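Local coordinates for BauA (Acinetobacter baumannii, PDB 6HCP), which probably carries the ferric siderophore preacinetobactin across the outer membrane as a TonB-dependent transporter, at residues S282-R293 against A307-N318. Residues are numbered along the deposited sequence; the frame is centred on the assembly and turned at random.
Sequences SVETKDKGAMIR and AYGQSTTEYKYN. With EDO (1,2-ethanediol), chain D; EDO (1,2-ethanediol), chain Z; EDO (1,2-ethanediol), chain V; EDO (1,2-ethanediol), chain J.
D287 and T313 face each other in a non-hydrogen-bonded pair, their side chains lying alongside, and the T313 hydroxyl donates to the D287 carboxylate (OG1 to OD1, 2.7 Å), meeting the acceptor nearly along its C-O axis. T313 holds OG1 beside its own backbone N (chi1 -62°), which leaves CG2 to rest on T285 CG2 at 3.8 Å. On the same face, V283 CG2 presses obliquely on the Y315 ring, 3.3 Å from CE1.

The other face is polar between E284 and K288. A water within hydrogen-bonding distance of E284 OE1 and E314 O may bridge them, and a second water joins K286 O to T312 OG1. K286 and E314 stop short of a salt bridge, NZ lying 4.7 Å from OE1; a third water accepts weakly from K286 NZ and donates to E314 OE1.

Twelve backbone hydrogen bonds hold the strands 282-293 and 307-318 antiparallel (176°), adjacent staves of the TonB-dependent receptor barrel. With no side chain at G289 or G309, the strands close up at the pairs G289-S311 and M291-G309.

Plug-region residues reach the inward face: F127 N donates to D287 OD1, and S311 OG bonds to G123 O. From the neighbouring barrel strand 331-358, K345 bonds to both S311 OG and T313 OG1. D287 OD1 thus receives a hydroxyl and an amide, a buried polar link between barrel wall and plug, and the nearby K345 ammonium probably helps stabilise its negative charge.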
# COMPACT_ATOMS: atom_id res chain seq x y z
N SER A 282 4.47 -24.38 -17.09
CA SER A 282 4.56 -23.34 -18.08
C SER A 282 3.61 -23.62 -19.25
O SER A 282 3.24 -24.78 -19.54
CB SER A 282 5.97 -23.13 -18.56
OG SER A 282 6.44 -24.26 -19.23
N VAL A 283 3.26 -22.53 -19.92
CA VAL A 283 2.47 -22.58 -21.12
C VAL A 283 3.15 -21.68 -22.14
O VAL A 283 3.68 -20.60 -21.80
CB VAL A 283 1.01 -22.14 -20.87
CG1 VAL A 283 0.93 -20.66 -20.52
CG2 VAL A 283 0.12 -22.45 -22.09
N GLU A 284 3.08 -22.09 -23.40
CA GLU A 284 3.60 -21.25 -24.49
C GLU A 284 2.67 -21.40 -25.69
O GLU A 284 2.34 -22.54 -26.05
CB GLU A 284 5.01 -21.69 -24.87
CG GLU A 284 5.53 -21.00 -26.11
CD GLU A 284 6.82 -21.62 -26.65
OE1 GLU A 284 6.76 -22.76 -27.21
OE2 GLU A 284 7.87 -21.01 -26.45
N THR A 285 2.26 -20.27 -26.27
CA THR A 285 1.49 -20.28 -27.52
C THR A 285 2.21 -19.39 -28.53
O THR A 285 2.55 -18.25 -28.25
CB THR A 285 0.04 -19.83 -27.31
OG1 THR A 285 -0.52 -20.56 -26.22
CG2 THR A 285 -0.84 -20.09 -28.51
N LYS A 286 2.45 -19.96 -29.72
CA LYS A 286 2.93 -19.21 -30.85
C LYS A 286 1.80 -19.13 -31.88
O LYS A 286 1.26 -20.15 -32.26
CB LYS A 286 4.15 -19.91 -31.47
CG LYS A 286 5.40 -19.96 -30.61
CD LYS A 286 6.57 -20.66 -31.30
CE LYS A 286 7.78 -20.81 -30.40
NZ LYS A 286 8.78 -21.74 -30.97
N ASP A 287 1.49 -17.91 -32.31
CA ASP A 287 0.47 -17.65 -33.28
C ASP A 287 1.07 -16.83 -34.42
O ASP A 287 1.79 -15.86 -34.18
CB ASP A 287 -0.70 -16.88 -32.67
CG ASP A 287 -1.51 -17.70 -31.69
OD1 ASP A 287 -2.39 -18.48 -32.14
OD2 ASP A 287 -1.22 -17.61 -30.48
N LYS A 288 0.76 -17.23 -35.65
CA LYS A 288 1.16 -16.48 -36.84
C LYS A 288 -0.06 -16.38 -37.75
O LYS A 288 -0.77 -17.37 -37.93
CB LYS A 288 2.30 -17.20 -37.57
CG LYS A 288 3.55 -17.45 -36.74
CD LYS A 288 4.67 -18.15 -37.50
CE LYS A 288 5.79 -18.57 -36.57
NZ LYS A 288 6.93 -19.15 -37.31
N GLY A 289 -0.33 -15.18 -38.25
CA GLY A 289 -1.51 -14.97 -39.09
C GLY A 289 -1.25 -14.01 -40.23
O GLY A 289 -0.43 -13.12 -40.12
N ALA A 290 -2.10 -14.07 -41.25
CA ALA A 290 -2.03 -13.15 -42.38
C ALA A 290 -3.37 -13.15 -43.09
O ALA A 290 -4.08 -14.17 -43.10
CB ALA A 290 -0.91 -13.56 -43.32
N MET A 291 -3.81 -11.97 -43.52
CA MET A 291 -5.05 -11.86 -44.26
C MET A 291 -4.96 -10.75 -45.31
O MET A 291 -4.13 -9.84 -45.21
CB MET A 291 -6.24 -11.57 -43.35
CG MET A 291 -6.12 -10.29 -42.57
SD MET A 291 -7.58 -10.05 -41.51
CE MET A 291 -8.87 -9.73 -42.70
N ILE A 292 -5.79 -10.89 -46.34
CA ILE A 292 -5.90 -9.90 -47.38
C ILE A 292 -7.37 -9.66 -47.64
O ILE A 292 -8.18 -10.60 -47.67
CB ILE A 292 -5.15 -10.33 -48.65
CG1 ILE A 292 -5.24 -9.25 -49.74
CG2 ILE A 292 -5.66 -11.67 -49.15
CD1 ILE A 292 -4.26 -9.46 -50.87
N ARG A 293 -7.70 -8.39 -47.83
CA ARG A 293 -9.02 -7.94 -48.16
C ARG A 293 -8.94 -7.06 -49.41
O ARG A 293 -8.08 -6.19 -49.50
CB ARG A 293 -9.63 -7.10 -47.04
CG ARG A 293 -9.90 -7.86 -45.74
CD ARG A 293 -10.45 -6.95 -44.66
NE ARG A 293 -9.49 -5.96 -44.18
CZ ARG A 293 -9.79 -4.69 -43.92
NH1 ARG A 293 -11.02 -4.25 -44.14
NH2 ARG A 293 -8.89 -3.87 -43.41
N ALA A 307 -12.11 -11.49 -48.90
CA ALA A 307 -11.12 -11.60 -47.82
C ALA A 307 -10.68 -13.06 -47.71
O ALA A 307 -11.49 -13.97 -47.84
CB ALA A 307 -11.72 -11.11 -46.53
N TYR A 308 -9.37 -13.27 -47.59
CA TYR A 308 -8.77 -14.54 -47.38
C TYR A 308 -7.70 -14.39 -46.29
O TYR A 308 -6.93 -13.44 -46.30
CB TYR A 308 -8.11 -15.07 -48.66
CG TYR A 308 -7.39 -16.38 -48.46
CD1 TYR A 308 -8.11 -17.57 -48.36
CD2 TYR A 308 -6.02 -16.43 -48.22
CE1 TYR A 308 -7.48 -18.78 -48.12
CE2 TYR A 308 -5.38 -17.64 -47.97
CZ TYR A 308 -6.11 -18.82 -47.93
OH TYR A 308 -5.51 -20.01 -47.64
N GLY A 309 -7.57 -15.44 -45.48
CA GLY A 309 -6.55 -15.46 -44.46
C GLY A 309 -6.19 -16.86 -44.03
O GLY A 309 -6.92 -17.83 -44.28
N GLN A 310 -5.10 -16.93 -43.26
CA GLN A 310 -4.65 -18.16 -42.67
C GLN A 310 -3.90 -17.83 -41.37
O GLN A 310 -3.29 -16.76 -41.22
CB GLN A 310 -3.74 -18.91 -43.65
CG GLN A 310 -2.63 -18.04 -44.20
CD GLN A 310 -1.84 -18.74 -45.28
OE1 GLN A 310 -0.61 -18.70 -45.29
NE2 GLN A 310 -2.55 -19.43 -46.16
N SER A 311 -3.82 -18.83 -40.50
CA SER A 311 -3.06 -18.68 -39.30
C SER A 311 -2.63 -20.06 -38.83
O SER A 311 -3.21 -21.07 -39.21
CB SER A 311 -3.85 -17.93 -38.23
OG SER A 311 -4.93 -18.71 -37.74
N THR A 312 -1.60 -20.07 -37.98
CA THR A 312 -1.15 -21.26 -37.32
C THR A 312 -1.00 -20.95 -35.83
O THR A 312 -0.54 -19.88 -35.47
CB THR A 312 0.18 -21.77 -37.90
OG1 THR A 312 1.12 -20.72 -37.66
CG2 THR A 312 0.10 -22.09 -39.37
N THR A 313 -1.31 -21.95 -35.02
CA THR A 313 -1.14 -21.93 -33.59
C THR A 313 -0.32 -23.14 -33.18
O THR A 313 -0.62 -24.25 -33.60
CB THR A 313 -2.50 -21.97 -32.88
OG1 THR A 313 -3.22 -20.79 -33.25
CG2 THR A 313 -2.36 -22.11 -31.38
N GLU A 314 0.67 -22.93 -32.31
CA GLU A 314 1.38 -24.01 -31.66
C GLU A 314 1.30 -23.78 -30.15
O GLU A 314 1.81 -22.76 -29.67
CB GLU A 314 2.84 -24.05 -32.11
CG GLU A 314 3.01 -24.31 -33.60
CD GLU A 314 4.46 -24.25 -34.08
OE1 GLU A 314 5.35 -24.08 -33.24
OE2 GLU A 314 4.69 -24.49 -35.27
N TYR A 315 0.60 -24.68 -29.46
CA TYR A 315 0.33 -24.60 -28.04
C TYR A 315 1.09 -25.71 -27.33
O TYR A 315 0.98 -26.87 -27.72
CB TYR A 315 -1.16 -24.74 -27.75
CG TYR A 315 -1.54 -24.72 -26.30
CD1 TYR A 315 -1.76 -23.52 -25.62
CD2 TYR A 315 -1.79 -25.89 -25.61
CE1 TYR A 315 -2.16 -23.51 -24.29
CE2 TYR A 315 -2.19 -25.89 -24.28
CZ TYR A 315 -2.36 -24.70 -23.61
OH TYR A 315 -2.78 -24.71 -22.31
N LYS A 316 1.68 -25.37 -26.19
CA LYS A 316 2.35 -26.33 -25.33
C LYS A 316 2.10 -25.99 -23.86
O LYS A 316 2.18 -24.84 -23.47
CB LYS A 316 3.86 -26.31 -25.60
CG LYS A 316 4.28 -26.77 -27.00
CD LYS A 316 5.79 -26.64 -27.19
CE LYS A 316 6.30 -27.32 -28.44
NZ LYS A 316 5.64 -26.77 -29.63
N TYR A 317 1.80 -27.02 -23.06
CA TYR A 317 1.49 -26.86 -21.65
C TYR A 317 2.12 -28.02 -20.88
O TYR A 317 1.87 -29.18 -21.17
CB TYR A 317 -0.02 -26.83 -21.40
CG TYR A 317 -0.40 -26.71 -19.95
CD1 TYR A 317 -0.41 -27.81 -19.12
CD2 TYR A 317 -0.87 -25.51 -19.43
CE1 TYR A 317 -0.80 -27.72 -17.80
CE2 TYR A 317 -1.23 -25.39 -18.10
CZ TYR A 317 -1.18 -26.49 -17.27
OH TYR A 317 -1.58 -26.41 -15.96
N ASN A 318 2.88 -27.67 -19.84
CA ASN A 318 3.49 -28.64 -18.93
C ASN A 318 3.22 -28.16 -17.50
O ASN A 318 3.70 -27.10 -17.13
CB ASN A 318 4.99 -28.72 -19.19
CG ASN A 318 5.72 -29.79 -18.41
OD1 ASN A 318 5.11 -30.76 -17.97
ND2 ASN A 318 7.04 -29.75 -18.48
C1 EDO D . 5.56 -24.98 -22.54
O1 EDO D . 6.37 -24.01 -21.88
C2 EDO D . 5.75 -26.36 -21.98
O2 EDO D . 7.11 -26.77 -22.20
C1 EDO Z . -1.18 -19.41 -23.75
O1 EDO Z . 0.25 -19.19 -23.78
C2 EDO Z . -1.90 -18.16 -24.15
O2 EDO Z . -1.74 -17.93 -25.57
C1 EDO V . -14.96 -6.10 -46.22
O1 EDO V . -15.05 -5.12 -47.25
C2 EDO V . -13.49 -6.45 -46.06
O2 EDO V . -12.75 -5.42 -46.74
C1 EDO J . -6.49 -26.65 -23.24
O1 EDO J . -7.53 -27.64 -23.28
C2 EDO J . -6.14 -26.41 -21.78
O2 EDO J . -4.76 -26.68 -21.52
O HOH W 1 4.45 -23.41 -28.54
O HOH W 2 2.34 -20.75 -35.00
O HOH W 3 8.06 -23.41 -33.76